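PDB 2V2G: peroxiredoxin 6 from Arenicola marina, which probably reduces hydrogen peroxide and organic hydroperoxides to water and alcohols, as a thiol-specific peroxidase of the Prx6 subfamily. Local coordinates for residues A[22-27]-A[135-140]; A[79-84]-A[92-97]; A[172-177]-A[182-187]; A[202-207]-A[211-216]; A[7-12]-A[108-113]. The protein carries 1 engineered substitution. One frame throughout, in Å; residues are numbered along the deposited sequence.

Contact 1: A[22-27]-A[135-140]; sequences KFHDWL and PDKKLK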
# COMPACT_ATOMS: atom_id res chain seq x y z
N LYS A 22 6.89 25.32 -0.50
CA LYS A 22 6.13 25.14 0.71
C LYS A 22 4.94 24.23 0.33
O LYS A 22 4.18 24.49 -0.61
CB LYS A 22 5.69 26.47 1.28
CG LYS A 22 4.88 26.41 2.56
CD LYS A 22 5.77 26.34 3.81
CE LYS A 22 5.01 26.74 5.09
NZ LYS A 22 5.63 26.12 6.32
N PHE A 23 4.84 23.09 0.98
CA PHE A 23 4.03 22.02 0.45
C PHE A 23 2.53 22.36 0.21
O PHE A 23 1.98 22.04 -0.84
CB PHE A 23 4.19 20.71 1.29
CG PHE A 23 3.51 19.53 0.69
CD1 PHE A 23 3.89 19.02 -0.56
CD2 PHE A 23 2.43 18.96 1.32
CE1 PHE A 23 3.22 17.94 -1.15
CE2 PHE A 23 1.76 17.84 0.75
CZ PHE A 23 2.16 17.37 -0.52
N HIS A 24 1.89 22.98 1.20
CA HIS A 24 0.48 23.33 1.03
C HIS A 24 0.27 24.33 -0.10
O HIS A 24 -0.82 24.32 -0.70
CB HIS A 24 -0.16 23.86 2.29
CG HIS A 24 -0.36 22.84 3.36
ND1 HIS A 24 -1.20 23.05 4.43
CD2 HIS A 24 0.15 21.58 3.50
CE1 HIS A 24 -1.16 21.98 5.21
NE2 HIS A 24 -0.37 21.06 4.65
N ASP A 25 1.25 25.21 -0.35
CA ASP A 25 1.19 26.24 -1.43
C ASP A 25 1.33 25.55 -2.79
O ASP A 25 0.64 25.87 -3.75
CB ASP A 25 2.32 27.25 -1.27
CG ASP A 25 2.14 28.17 -0.06
OD1 ASP A 25 1.03 28.22 0.51
OD2 ASP A 25 3.08 28.92 0.28
N TRP A 26 2.27 24.63 -2.86
CA TRP A 26 2.58 23.91 -4.08
C TRP A 26 1.41 23.01 -4.44
O TRP A 26 0.96 23.01 -5.60
CB TRP A 26 3.85 23.05 -3.89
CG TRP A 26 4.12 22.21 -5.09
CD1 TRP A 26 4.75 22.58 -6.25
CD2 TRP A 26 3.68 20.87 -5.30
NE1 TRP A 26 4.76 21.54 -7.13
CE2 TRP A 26 4.09 20.49 -6.59
CE3 TRP A 26 2.97 19.97 -4.53
CZ2 TRP A 26 3.83 19.23 -7.11
CZ3 TRP A 26 2.70 18.68 -5.06
CH2 TRP A 26 3.13 18.37 -6.36
N LEU A 27 0.88 22.31 -3.46
CA LEU A 27 -0.25 21.42 -3.71
C LEU A 27 -1.54 22.22 -4.04
O LEU A 27 -2.26 21.90 -5.01
CB LEU A 27 -0.51 20.45 -2.55
CG LEU A 27 -1.67 19.48 -2.78
CD1 LEU A 27 -1.34 18.56 -3.95
CD2 LEU A 27 -1.96 18.56 -1.55
N PRO A 135 -7.39 17.32 -1.52
CA PRO A 135 -7.35 18.79 -1.63
C PRO A 135 -7.52 19.52 -0.29
O PRO A 135 -7.27 20.73 -0.20
CB PRO A 135 -8.52 19.13 -2.61
CG PRO A 135 -9.33 18.01 -2.67
CD PRO A 135 -8.56 16.77 -2.23
N ASP A 136 -7.96 18.79 0.72
CA ASP A 136 -8.08 19.31 2.07
C ASP A 136 -6.78 19.13 2.89
O ASP A 136 -6.74 19.53 4.07
CB ASP A 136 -9.23 18.64 2.77
CG ASP A 136 -9.06 17.10 2.86
OD1 ASP A 136 -8.05 16.55 2.37
OD2 ASP A 136 -9.99 16.43 3.39
N LYS A 137 -5.76 18.66 2.19
CA LYS A 137 -4.38 18.53 2.68
C LYS A 137 -4.28 17.33 3.62
O LYS A 137 -3.22 17.13 4.26
CB LYS A 137 -3.91 19.80 3.42
CG LYS A 137 -4.11 21.17 2.70
CD LYS A 137 -3.52 21.16 1.36
CE LYS A 137 -3.80 22.52 0.67
NZ LYS A 137 -5.24 22.63 0.27
N LYS A 138 -5.34 16.54 3.69
CA LYS A 138 -5.29 15.35 4.60
C LYS A 138 -4.77 14.11 3.93
O LYS A 138 -5.06 13.86 2.73
CB LYS A 138 -6.68 15.13 5.21
CG LYS A 138 -7.03 16.22 6.20
CD LYS A 138 -8.45 16.09 6.67
CE LYS A 138 -8.89 17.18 7.63
NZ LYS A 138 -10.17 16.76 8.27
N LEU A 139 -4.04 13.27 4.68
CA LEU A 139 -3.63 11.99 4.13
C LEU A 139 -4.83 11.02 3.93
O LEU A 139 -5.54 10.69 4.86
CB LEU A 139 -2.57 11.34 5.04
CG LEU A 139 -2.02 10.00 4.55
CD1 LEU A 139 -1.21 10.18 3.26
CD2 LEU A 139 -1.19 9.37 5.68
N LYS A 140 -5.00 10.53 2.72
CA LYS A 140 -6.13 9.67 2.41
C LYS A 140 -5.79 8.16 2.30
O LYS A 140 -6.67 7.29 2.53
CB LYS A 140 -6.79 10.09 1.08
CG LYS A 140 -7.24 11.54 0.95
CD LYS A 140 -8.28 11.87 2.03
CE LYS A 140 -8.68 13.38 2.04
NZ LYS A 140 -9.71 13.68 3.09
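K137 lays its aliphatic chain over the imidazole of H24, in the thioredoxin-fold domain of this peroxiredoxin, where the short helix 23-27 meets the turn that leads into strand 139-145. The contact is a CH-pi one: K137 CG stands 4.0 Å from the centroid of the H24 ring, only 13° off the ring normal. K137 CB lies further along the same face, 3.9 Å from H24 CE1. The bond from H24 NE2 to the carbonyl of F9 should limit rotation of the ring. A long, flexible lysine suits the site, since its methylenes can serve as a greasy lid while the amine goes elsewhere. Bends at chi2 and chi4 (-73°) carry the chain past L27, whose CD2 is 4.2 Å from K137 CD, and fold the ammonium back to its own turn. An alanine here would strip the cover from the imidazole face and is likely to leave the carbonyls of P135 and G28 without their shared donor. That donor, K137 NZ, lies 2.8 Å from P135 O and approaches from above the carbonyl plane, 35° out of it.

Contact 2: A[79-84]-A[92-97]; sequences EWSEDV and GDMPYP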
# COMPACT_ATOMS: atom_id res chain seq x y z
N GLU A 79 20.72 15.65 -12.72
CA GLU A 79 21.52 14.79 -13.57
C GLU A 79 20.85 13.43 -13.76
O GLU A 79 20.71 12.93 -14.87
CB GLU A 79 22.89 14.54 -12.97
CG GLU A 79 23.80 13.75 -13.91
CD GLU A 79 25.17 13.43 -13.33
OE1 GLU A 79 25.44 13.76 -12.15
OE2 GLU A 79 25.98 12.82 -14.07
N TRP A 80 20.43 12.84 -12.67
CA TRP A 80 19.76 11.55 -12.76
C TRP A 80 18.45 11.60 -13.54
O TRP A 80 18.07 10.61 -14.15
CB TRP A 80 19.55 11.00 -11.36
CG TRP A 80 18.85 9.68 -11.32
CD1 TRP A 80 19.21 8.53 -11.96
CD2 TRP A 80 17.67 9.39 -10.60
NE1 TRP A 80 18.33 7.53 -11.64
CE2 TRP A 80 17.37 8.03 -10.81
CE3 TRP A 80 16.83 10.14 -9.77
CZ2 TRP A 80 16.26 7.40 -10.22
CZ3 TRP A 80 15.71 9.50 -9.18
CH2 TRP A 80 15.44 8.16 -9.44
N SER A 81 17.75 12.73 -13.50
CA SER A 81 16.51 12.85 -14.21
C SER A 81 16.69 12.54 -15.74
O SER A 81 15.79 12.03 -16.37
CB SER A 81 15.87 14.23 -14.01
OG SER A 81 15.34 14.41 -12.72
N GLU A 82 17.88 12.83 -16.30
CA GLU A 82 18.17 12.49 -17.71
C GLU A 82 18.17 10.97 -17.94
O GLU A 82 17.76 10.50 -19.01
CB GLU A 82 19.50 13.10 -18.14
CG GLU A 82 19.51 14.63 -18.19
CD GLU A 82 18.27 15.24 -18.91
OE1 GLU A 82 18.04 14.90 -20.08
OE2 GLU A 82 17.52 16.05 -18.31
N ASP A 83 18.64 10.22 -16.96
CA ASP A 83 18.61 8.76 -17.00
C ASP A 83 17.16 8.28 -16.89
O ASP A 83 16.74 7.35 -17.61
CB ASP A 83 19.44 8.14 -15.87
CG ASP A 83 20.96 8.33 -16.01
OD1 ASP A 83 21.49 8.90 -17.02
OD2 ASP A 83 21.63 7.89 -15.05
N VAL A 84 16.38 8.91 -16.01
CA VAL A 84 14.96 8.57 -15.85
C VAL A 84 14.17 8.78 -17.16
O VAL A 84 13.40 7.93 -17.59
CB VAL A 84 14.30 9.37 -14.69
CG1 VAL A 84 12.82 9.09 -14.61
CG2 VAL A 84 14.93 9.01 -13.36
N GLY A 92 11.02 14.84 -23.42
CA GLY A 92 10.45 16.08 -22.92
C GLY A 92 10.86 16.34 -21.49
O GLY A 92 11.47 15.49 -20.85
N ASP A 93 10.50 17.51 -20.98
CA ASP A 93 10.93 17.86 -19.63
C ASP A 93 10.28 16.95 -18.58
O ASP A 93 9.16 16.47 -18.77
CB ASP A 93 10.57 19.29 -19.30
CG ASP A 93 11.27 20.31 -20.19
OD1 ASP A 93 12.28 19.97 -20.87
OD2 ASP A 93 10.77 21.46 -20.19
N MET A 94 10.95 16.80 -17.44
CA MET A 94 10.40 16.08 -16.32
C MET A 94 9.03 16.60 -15.98
O MET A 94 8.86 17.81 -15.84
CB MET A 94 11.25 16.23 -15.07
CG MET A 94 12.48 15.44 -15.11
SD MET A 94 12.14 13.68 -15.12
CE MET A 94 11.90 13.28 -13.39
N PRO A 95 8.06 15.70 -15.87
CA PRO A 95 6.72 16.18 -15.63
C PRO A 95 6.40 16.47 -14.17
O PRO A 95 5.30 16.92 -13.92
CB PRO A 95 5.86 15.03 -16.15
CG PRO A 95 6.70 13.82 -15.87
CD PRO A 95 8.11 14.24 -16.02
N TYR A 96 7.33 16.20 -13.23
CA TYR A 96 7.12 16.42 -11.78
C TYR A 96 8.43 16.85 -11.07
O TYR A 96 9.53 16.48 -11.50
CB TYR A 96 6.55 15.16 -11.06
CG TYR A 96 7.34 13.90 -11.34
CD1 TYR A 96 8.52 13.64 -10.68
CD2 TYR A 96 6.93 13.01 -12.34
CE1 TYR A 96 9.30 12.50 -11.00
CE2 TYR A 96 7.70 11.85 -12.62
CZ TYR A 96 8.87 11.63 -11.98
OH TYR A 96 9.63 10.52 -12.26
N PRO A 97 8.29 17.61 -9.96
CA PRO A 97 9.52 17.97 -9.19
C PRO A 97 10.05 16.80 -8.34
O PRO A 97 9.29 15.85 -8.04
CB PRO A 97 9.03 19.07 -8.24
CG PRO A 97 7.57 19.35 -8.59
CD PRO A 97 7.07 18.16 -9.34
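M94 drapes its thioether across the hydroxymethyl group of S81, joining helix 74-88 of the thioredoxin fold to the loop that runs from it into strand 98-100. The overlap is broad: M94 CG lies 3.8 Å from S81 CB, M94 SD is 3.9 Å from the same carbon, and the methyl M94 CE ends 3.7 Å from S81 OG. Bends at chi2 (-65°) and chi3 (-83°) curl the methionine along the helix surface, something an unbranched, flexible side chain does readily. A small serine suits the helical position because it lets the loop come close, and its hydroxyl is bonded to the carbonyl of H77 one turn earlier, so this buried polar atom needs nothing from the sulfur. One turn further on, V84 adds a thinner apolar contact to the M94 methyl and turns toward Y96. Helix 43-54 backs this side of the contact, with L49 and I53 against V84 and V52 against Y96. The side chain of V84 lies about 7 Å from that of S45, the engineered serine at the predicted peroxidatic position. Y96 OH comes 4.2 Å from V84 CG1 and is hydrogen-bonded to the carbonyl of L49.

Contact 3: A[172-177]-A[182-187]; sequences ATPADW and RCMVVP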
# COMPACT_ATOMS: atom_id res chain seq x y z
N ALA A 172 -18.80 2.59 -1.45
CA ALA A 172 -17.41 2.16 -1.16
C ALA A 172 -17.09 1.10 -2.19
O ALA A 172 -17.95 0.39 -2.65
CB ALA A 172 -17.28 1.61 0.27
N THR A 173 -15.80 0.95 -2.54
CA THR A 173 -15.42 0.09 -3.64
C THR A 173 -14.95 -1.28 -3.08
O THR A 173 -14.12 -1.36 -2.14
CB THR A 173 -14.31 0.70 -4.52
OG1 THR A 173 -13.16 1.03 -3.77
CG2 THR A 173 -14.87 1.97 -5.25
N PRO A 174 -15.53 -2.36 -3.65
CA PRO A 174 -15.24 -3.70 -3.10
C PRO A 174 -13.83 -4.22 -3.40
O PRO A 174 -13.08 -3.61 -4.13
CB PRO A 174 -16.32 -4.58 -3.70
CG PRO A 174 -16.68 -3.90 -4.96
CD PRO A 174 -16.56 -2.40 -4.69
N ALA A 175 -13.48 -5.39 -2.87
CA ALA A 175 -12.19 -6.02 -3.14
C ALA A 175 -12.00 -6.04 -4.66
O ALA A 175 -12.89 -6.45 -5.38
CB ALA A 175 -12.18 -7.46 -2.61
N ASP A 176 -10.81 -5.65 -5.11
CA ASP A 176 -10.44 -5.79 -6.52
C ASP A 176 -11.29 -4.99 -7.52
O ASP A 176 -11.25 -5.24 -8.74
CB ASP A 176 -10.43 -7.26 -6.91
CG ASP A 176 -9.42 -8.06 -6.09
OD1 ASP A 176 -8.27 -7.65 -5.92
OD2 ASP A 176 -9.86 -9.07 -5.58
N TRP A 177 -12.03 -4.01 -7.01
CA TRP A 177 -12.83 -3.15 -7.90
C TRP A 177 -12.00 -2.46 -8.95
O TRP A 177 -10.92 -1.95 -8.67
CB TRP A 177 -13.55 -2.13 -7.05
CG TRP A 177 -14.25 -1.01 -7.78
CD1 TRP A 177 -15.56 -0.97 -8.18
CD2 TRP A 177 -13.69 0.27 -8.10
NE1 TRP A 177 -15.83 0.26 -8.73
CE2 TRP A 177 -14.70 1.03 -8.70
CE3 TRP A 177 -12.41 0.85 -7.91
CZ2 TRP A 177 -14.48 2.35 -9.11
CZ3 TRP A 177 -12.21 2.13 -8.29
CH2 TRP A 177 -13.24 2.86 -8.91
N ARG A 182 -19.50 -2.57 -10.38
CA ARG A 182 -20.43 -2.23 -9.31
C ARG A 182 -19.72 -1.91 -7.94
O ARG A 182 -18.65 -2.44 -7.66
CB ARG A 182 -21.45 -3.33 -9.12
CG ARG A 182 -20.86 -4.61 -8.69
CD ARG A 182 -21.83 -5.74 -8.73
NE ARG A 182 -21.13 -6.96 -8.31
CZ ARG A 182 -21.73 -8.13 -8.15
NH1 ARG A 182 -23.04 -8.22 -8.31
NH2 ARG A 182 -21.00 -9.20 -7.84
N CYS A 183 -20.32 -0.98 -7.19
CA CYS A 183 -19.84 -0.54 -5.91
C CYS A 183 -20.77 -1.06 -4.80
O CYS A 183 -21.87 -1.60 -5.11
CB CYS A 183 -19.81 1.00 -5.89
SG CYS A 183 -18.67 1.67 -7.08
N MET A 184 -20.37 -0.87 -3.55
CA MET A 184 -21.23 -1.15 -2.44
C MET A 184 -21.84 0.10 -1.90
O MET A 184 -21.18 1.12 -1.78
CB MET A 184 -20.46 -1.88 -1.32
CG MET A 184 -19.55 -2.95 -1.77
SD MET A 184 -20.27 -4.23 -2.80
CE MET A 184 -21.56 -4.74 -1.79
N VAL A 185 -23.12 0.02 -1.55
CA VAL A 185 -23.81 1.13 -0.86
C VAL A 185 -23.32 1.09 0.60
O VAL A 185 -23.31 0.04 1.22
CB VAL A 185 -25.32 0.97 -0.90
CG1 VAL A 185 -25.99 2.12 -0.14
CG2 VAL A 185 -25.79 1.01 -2.37
N VAL A 186 -22.92 2.24 1.12
CA VAL A 186 -22.35 2.30 2.47
C VAL A 186 -23.45 2.01 3.49
O VAL A 186 -24.62 2.35 3.27
CB VAL A 186 -21.61 3.65 2.71
CG1 VAL A 186 -20.43 3.80 1.73
CG2 VAL A 186 -22.63 4.82 2.67
N PRO A 187 -23.10 1.40 4.66
CA PRO A 187 -24.12 1.07 5.67
C PRO A 187 -25.01 2.25 6.12
O PRO A 187 -26.21 2.04 6.42
CB PRO A 187 -23.26 0.60 6.85
CG PRO A 187 -22.03 0.09 6.23
CD PRO A 187 -21.75 0.95 5.07
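A172 and M184 form an antiparallel hydrogen-bonded pair, the tight centre of this contact. A172 N is 2.8 Å from M184 O, and M184 N is 2.9 Å from A172 O. Close by, W177 and C183 pack in the interior. C183 SG is anti to the carbonyl carbon (chi1 -63°), which turns it to the indole; it sits 3.6 Å from W177 NE1, oblique to the ring, while R182 O meets the ring edge, 3.5 Å from W177 CD1. T173 CG2 covers one face of the indole, 3.4 Å above it. Cysteine suits the corner, being small, polarisable and undemanding of hydrogen bonds. V186 CG1 adds a light apolar contact to A172 CB. The looser side holds partly exposed P174, which opens a type II turn and has its CB 4.1 Å from M184 SD, and exposed R182, its guanidinium directed to the ring of Y215 in a cation-pi contact. In the C-terminal domain, strand 183-185 lies between 171-172 and 214-216. Helix 153-168 packs against W177 and C183 through L165, and the second subunit brings V44 to A172 and P43 to M184.

Contact 4: A[202-207]-A[211-216]; sequences EVKAVP and GYLRYT
K204 holds CG anti to its own nitrogen (chi1 -177°) and L213 does much the same (chi1 -157°), which lays the two chains side by side, with K204 CD 3.6 Å from L213 CD2. The lysine methylenes thus act as an apolar partner, and they continue to the rim of Y215, whose hydroxyl edge they meet near the ring plane. The same methyl, L213 CD2, is also pressed by V206 CG1 at 3.3 Å, tighter than usual for two methyls. E202 runs beside Y215, its carboxylate plane turned 37° from the ring. V203 and R214 line the opposite face, V203 CG2 lying 3.9 Å from R214 CG, while the arginine's charged end goes to the carbonyl of V189. The backbones are joined by E202 N to Y215 O and Y215 N to E202 O, both 2.9 Å, and by K204 N to L213 O at 2.8 Å. Beyond these, where L213 centres an inverse gamma turn, a water accepts from L213 N and donates to K204 O. Y212 OH is hydrogen-bonded to D83 of the second subunit. The whole is an antiparallel beta hairpin, closing one edge of the four-stranded C-terminal sheet at the dimer interface.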
# COMPACT_ATOMS: atom_id res chain seq x y z
N GLU A 202 -29.19 -3.79 -5.31
CA GLU A 202 -29.47 -5.15 -4.96
C GLU A 202 -29.09 -5.37 -3.48
O GLU A 202 -27.97 -5.07 -3.11
CB GLU A 202 -28.58 -6.08 -5.78
CG GLU A 202 -28.84 -7.51 -5.42
CD GLU A 202 -27.90 -8.53 -6.07
OE1 GLU A 202 -27.15 -8.16 -7.01
OE2 GLU A 202 -28.02 -9.72 -5.64
N VAL A 203 -30.03 -5.91 -2.69
CA VAL A 203 -29.73 -6.38 -1.33
C VAL A 203 -29.56 -7.90 -1.46
O VAL A 203 -30.52 -8.61 -1.75
CB VAL A 203 -30.81 -5.99 -0.29
CG1 VAL A 203 -30.44 -6.46 1.14
CG2 VAL A 203 -31.03 -4.51 -0.34
N LYS A 204 -28.34 -8.37 -1.27
CA LYS A 204 -28.04 -9.81 -1.30
C LYS A 204 -28.27 -10.51 0.07
O LYS A 204 -27.69 -10.11 1.05
CB LYS A 204 -26.62 -10.06 -1.74
CG LYS A 204 -26.30 -11.55 -1.86
CD LYS A 204 -24.86 -11.74 -2.29
CE LYS A 204 -24.55 -13.13 -2.90
NZ LYS A 204 -24.65 -14.27 -1.93
N ALA A 205 -29.10 -11.55 0.09
CA ALA A 205 -29.41 -12.25 1.33
C ALA A 205 -28.17 -13.02 1.78
O ALA A 205 -27.48 -13.62 0.97
CB ALA A 205 -30.59 -13.19 1.16
N VAL A 206 -27.90 -12.95 3.08
CA VAL A 206 -26.75 -13.62 3.71
C VAL A 206 -27.27 -14.39 4.95
O VAL A 206 -28.36 -14.10 5.42
CB VAL A 206 -25.62 -12.61 4.07
CG1 VAL A 206 -25.00 -12.06 2.76
CG2 VAL A 206 -26.16 -11.50 4.98
N PRO A 207 -26.55 -15.41 5.43
CA PRO A 207 -26.98 -16.24 6.54
C PRO A 207 -27.37 -15.49 7.83
O PRO A 207 -28.27 -15.97 8.54
CB PRO A 207 -25.76 -17.15 6.77
CG PRO A 207 -25.07 -17.18 5.48
CD PRO A 207 -25.25 -15.87 4.88
N GLY A 211 -29.06 -6.89 6.41
CA GLY A 211 -29.34 -6.33 5.08
C GLY A 211 -28.29 -5.39 4.54
O GLY A 211 -28.61 -4.53 3.75
N TYR A 212 -27.03 -5.67 4.86
CA TYR A 212 -25.91 -4.78 4.61
C TYR A 212 -25.19 -5.03 3.27
O TYR A 212 -24.39 -4.21 2.81
CB TYR A 212 -24.91 -4.88 5.75
CG TYR A 212 -24.24 -6.24 5.85
CD1 TYR A 212 -23.10 -6.54 5.09
CD2 TYR A 212 -24.75 -7.21 6.70
CE1 TYR A 212 -22.49 -7.75 5.17
CE2 TYR A 212 -24.16 -8.47 6.78
CZ TYR A 212 -23.04 -8.72 5.99
OH TYR A 212 -22.41 -9.91 6.07
N LEU A 213 -25.44 -6.20 2.69
CA LEU A 213 -24.67 -6.60 1.50
C LEU A 213 -25.41 -6.03 0.25
O LEU A 213 -26.25 -6.67 -0.39
CB LEU A 213 -24.55 -8.12 1.39
CG LEU A 213 -23.36 -8.61 0.57
CD1 LEU A 213 -22.02 -8.19 1.06
CD2 LEU A 213 -23.39 -10.13 0.60
N ARG A 214 -25.11 -4.76 -0.03
CA ARG A 214 -25.86 -3.95 -0.97
C ARG A 214 -24.98 -3.45 -2.10
O ARG A 214 -24.04 -2.70 -1.88
CB ARG A 214 -26.56 -2.77 -0.23
CG ARG A 214 -27.57 -3.27 0.83
CD ARG A 214 -28.39 -2.11 1.44
NE ARG A 214 -27.55 -1.17 2.10
CZ ARG A 214 -27.94 -0.00 2.60
NH1 ARG A 214 -29.20 0.38 2.49
NH2 ARG A 214 -27.07 0.79 3.19
N TYR A 215 -25.31 -3.88 -3.30
CA TYR A 215 -24.56 -3.50 -4.50
C TYR A 215 -25.34 -2.44 -5.25
O TYR A 215 -26.58 -2.44 -5.29
CB TYR A 215 -24.38 -4.65 -5.46
CG TYR A 215 -23.63 -5.88 -5.00
CD1 TYR A 215 -24.32 -6.94 -4.43
CD2 TYR A 215 -22.25 -6.01 -5.18
CE1 TYR A 215 -23.68 -8.11 -4.04
CE2 TYR A 215 -21.57 -7.19 -4.76
CZ TYR A 215 -22.32 -8.24 -4.21
OH TYR A 215 -21.72 -9.43 -3.78
N THR A 216 -24.62 -1.61 -5.98
CA THR A 216 -25.24 -0.71 -6.94
C THR A 216 -24.30 -0.46 -8.15
O THR A 216 -23.08 -0.48 -7.97
CB THR A 216 -25.62 0.66 -6.25
OG1 THR A 216 -26.43 1.44 -7.16
CG2 THR A 216 -24.35 1.45 -5.77
O HOH W 1 -27.55 -8.23 2.96

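Contact 5: A[7-12]-A[108-113]; sequences EVFPNF and VKLGMV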
# COMPACT_ATOMS: atom_id res chain seq x y z
N GLU A 7 -4.79 12.68 8.94
CA GLU A 7 -3.99 13.79 9.50
C GLU A 7 -3.73 14.81 8.40
O GLU A 7 -3.54 14.44 7.23
CB GLU A 7 -2.63 13.30 9.98
CG GLU A 7 -2.58 12.60 11.28
CD GLU A 7 -1.08 12.38 11.73
OE1 GLU A 7 -0.26 13.37 11.64
OE2 GLU A 7 -0.79 11.28 12.22
N VAL A 8 -3.67 16.10 8.80
CA VAL A 8 -3.17 17.14 7.88
C VAL A 8 -1.68 16.90 7.58
O VAL A 8 -0.85 16.75 8.50
CB VAL A 8 -3.44 18.56 8.42
CG1 VAL A 8 -2.83 19.61 7.47
CG2 VAL A 8 -4.97 18.73 8.51
N PHE A 9 -1.37 16.78 6.28
CA PHE A 9 -0.01 16.54 5.87
C PHE A 9 0.86 17.73 6.29
O PHE A 9 0.43 18.88 6.23
CB PHE A 9 0.07 16.30 4.36
CG PHE A 9 1.15 15.29 4.01
CD1 PHE A 9 0.93 13.94 4.15
CD2 PHE A 9 2.38 15.74 3.53
CE1 PHE A 9 1.93 13.03 3.88
CE2 PHE A 9 3.39 14.82 3.21
CZ PHE A 9 3.16 13.49 3.39
N PRO A 10 2.06 17.50 6.79
CA PRO A 10 2.91 18.66 7.15
C PRO A 10 3.11 19.67 6.00
O PRO A 10 3.35 19.30 4.82
CB PRO A 10 4.25 18.01 7.59
CG PRO A 10 4.14 16.61 7.24
CD PRO A 10 2.72 16.20 7.06
N ASN A 11 3.00 20.95 6.38
CA ASN A 11 3.20 22.07 5.45
C ASN A 11 4.69 22.42 5.43
O ASN A 11 5.17 23.49 5.89
CB ASN A 11 2.34 23.25 5.83
CG ASN A 11 2.30 24.29 4.75
OD1 ASN A 11 2.75 24.06 3.61
ND2 ASN A 11 1.73 25.42 5.09
N PHE A 12 5.43 21.46 4.89
CA PHE A 12 6.88 21.52 4.95
C PHE A 12 7.47 22.47 3.92
O PHE A 12 6.84 22.73 2.87
CB PHE A 12 7.50 20.11 4.86
CG PHE A 12 7.25 19.40 3.57
CD1 PHE A 12 8.02 19.66 2.45
CD2 PHE A 12 6.23 18.45 3.46
CE1 PHE A 12 7.82 18.99 1.25
CE2 PHE A 12 6.01 17.78 2.24
CZ PHE A 12 6.80 18.05 1.13
N VAL A 108 12.22 11.13 8.50
CA VAL A 108 11.84 10.83 9.86
C VAL A 108 10.39 11.25 10.15
O VAL A 108 9.62 10.45 10.67
CB VAL A 108 12.81 11.49 10.85
CG1 VAL A 108 12.29 11.38 12.30
CG2 VAL A 108 14.21 10.85 10.66
N LYS A 109 10.02 12.48 9.83
CA LYS A 109 8.67 12.96 10.12
C LYS A 109 7.56 12.04 9.55
O LYS A 109 6.54 11.77 10.22
CB LYS A 109 8.50 14.41 9.57
CG LYS A 109 7.21 15.13 9.90
CD LYS A 109 7.45 16.63 10.21
CE LYS A 109 6.12 17.30 10.74
NZ LYS A 109 6.03 18.84 10.56
N LEU A 110 7.78 11.56 8.33
CA LEU A 110 6.78 10.80 7.58
C LEU A 110 6.89 9.29 7.84
O LEU A 110 6.13 8.48 7.23
CB LEU A 110 6.86 11.16 6.07
CG LEU A 110 6.65 12.62 5.62
CD1 LEU A 110 6.55 12.76 4.11
CD2 LEU A 110 5.38 13.15 6.27
N GLY A 111 7.80 8.90 8.74
CA GLY A 111 7.90 7.50 9.09
C GLY A 111 8.30 6.64 7.89
O GLY A 111 7.91 5.47 7.82
N MET A 112 9.17 7.20 7.03
CA MET A 112 9.54 6.54 5.78
C MET A 112 11.03 6.15 5.63
O MET A 112 11.50 6.03 4.49
CB MET A 112 9.05 7.30 4.61
CG MET A 112 9.69 8.66 4.49
SD MET A 112 9.16 9.48 2.96
CE MET A 112 9.85 11.10 3.29
N VAL A 113 11.72 5.91 6.74
CA VAL A 113 13.13 5.47 6.70
C VAL A 113 13.19 3.98 6.27
O VAL A 113 12.35 3.15 6.68
CB VAL A 113 13.82 5.67 8.05
CG1 VAL A 113 15.22 5.07 8.01
CG2 VAL A 113 13.90 7.17 8.45
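K109, in the last turn of helix 105-109, runs its chain, bent at chi2, past P10 in the opposite direction, so that K109 CE lies 3.7 Å from P10 CB. Its CG is anti to the backbone nitrogen (chi1 -174°), which sends the methylenes along the proline, while an exposed position suits the charged end. L110 follows and points inward. Its CD1 is 3.5 Å from F9 CZ, oblique to the ring, and its CD2 is shared, 3.7 Å from F9 CZ and 3.8 Å from P10 CG. Branched leucine fits because both methyls reach CZ from the same side of the phenyl, which it crosses at about a right angle. P10 CD, within the ring's own segment, stands 3.5 Å above one face. With an alanine in place of F9, the methyls of L110 would probably lose their aromatic partner and a gap would open beside P10. G111 then ends the helix in a Schellman motif, its phi of 63° being easily reached by glycine. Behind the contact, F9 meets the rings of F23 and F131, and L110 rests on F131 of strand 124-133 and L34 of strand 31-36, packing the loop before strand 13-16 onto the central sheet.

In the fold
Contacts 1, 2 and 5 belong to the thioredoxin-fold domain, contacts 3 and 4 to the C-terminal part. Contacts 1 and 5 touch and share neighbours: segment 7-12 lies against both 22-27 and 135-140, with K22 NZ 2.7 Å from N11 O. Contact 2 is nested in the chain loop each of them closes. None of these three has a hydrogen bond between its segments; they rest on apolar side chains and a CH-pi contact. Contacts 3 and 4, by contrast, are backbone-bonded neighbours in one antiparallel sheet, C183 O being 2.9 Å from T216 N. Contacts 2 and 3 are mostly buried; contacts 1, 4 and 5 are partly buried, contact 4 having the most exposed residues. Contacts 2, 3 and 4 all meet the second subunit.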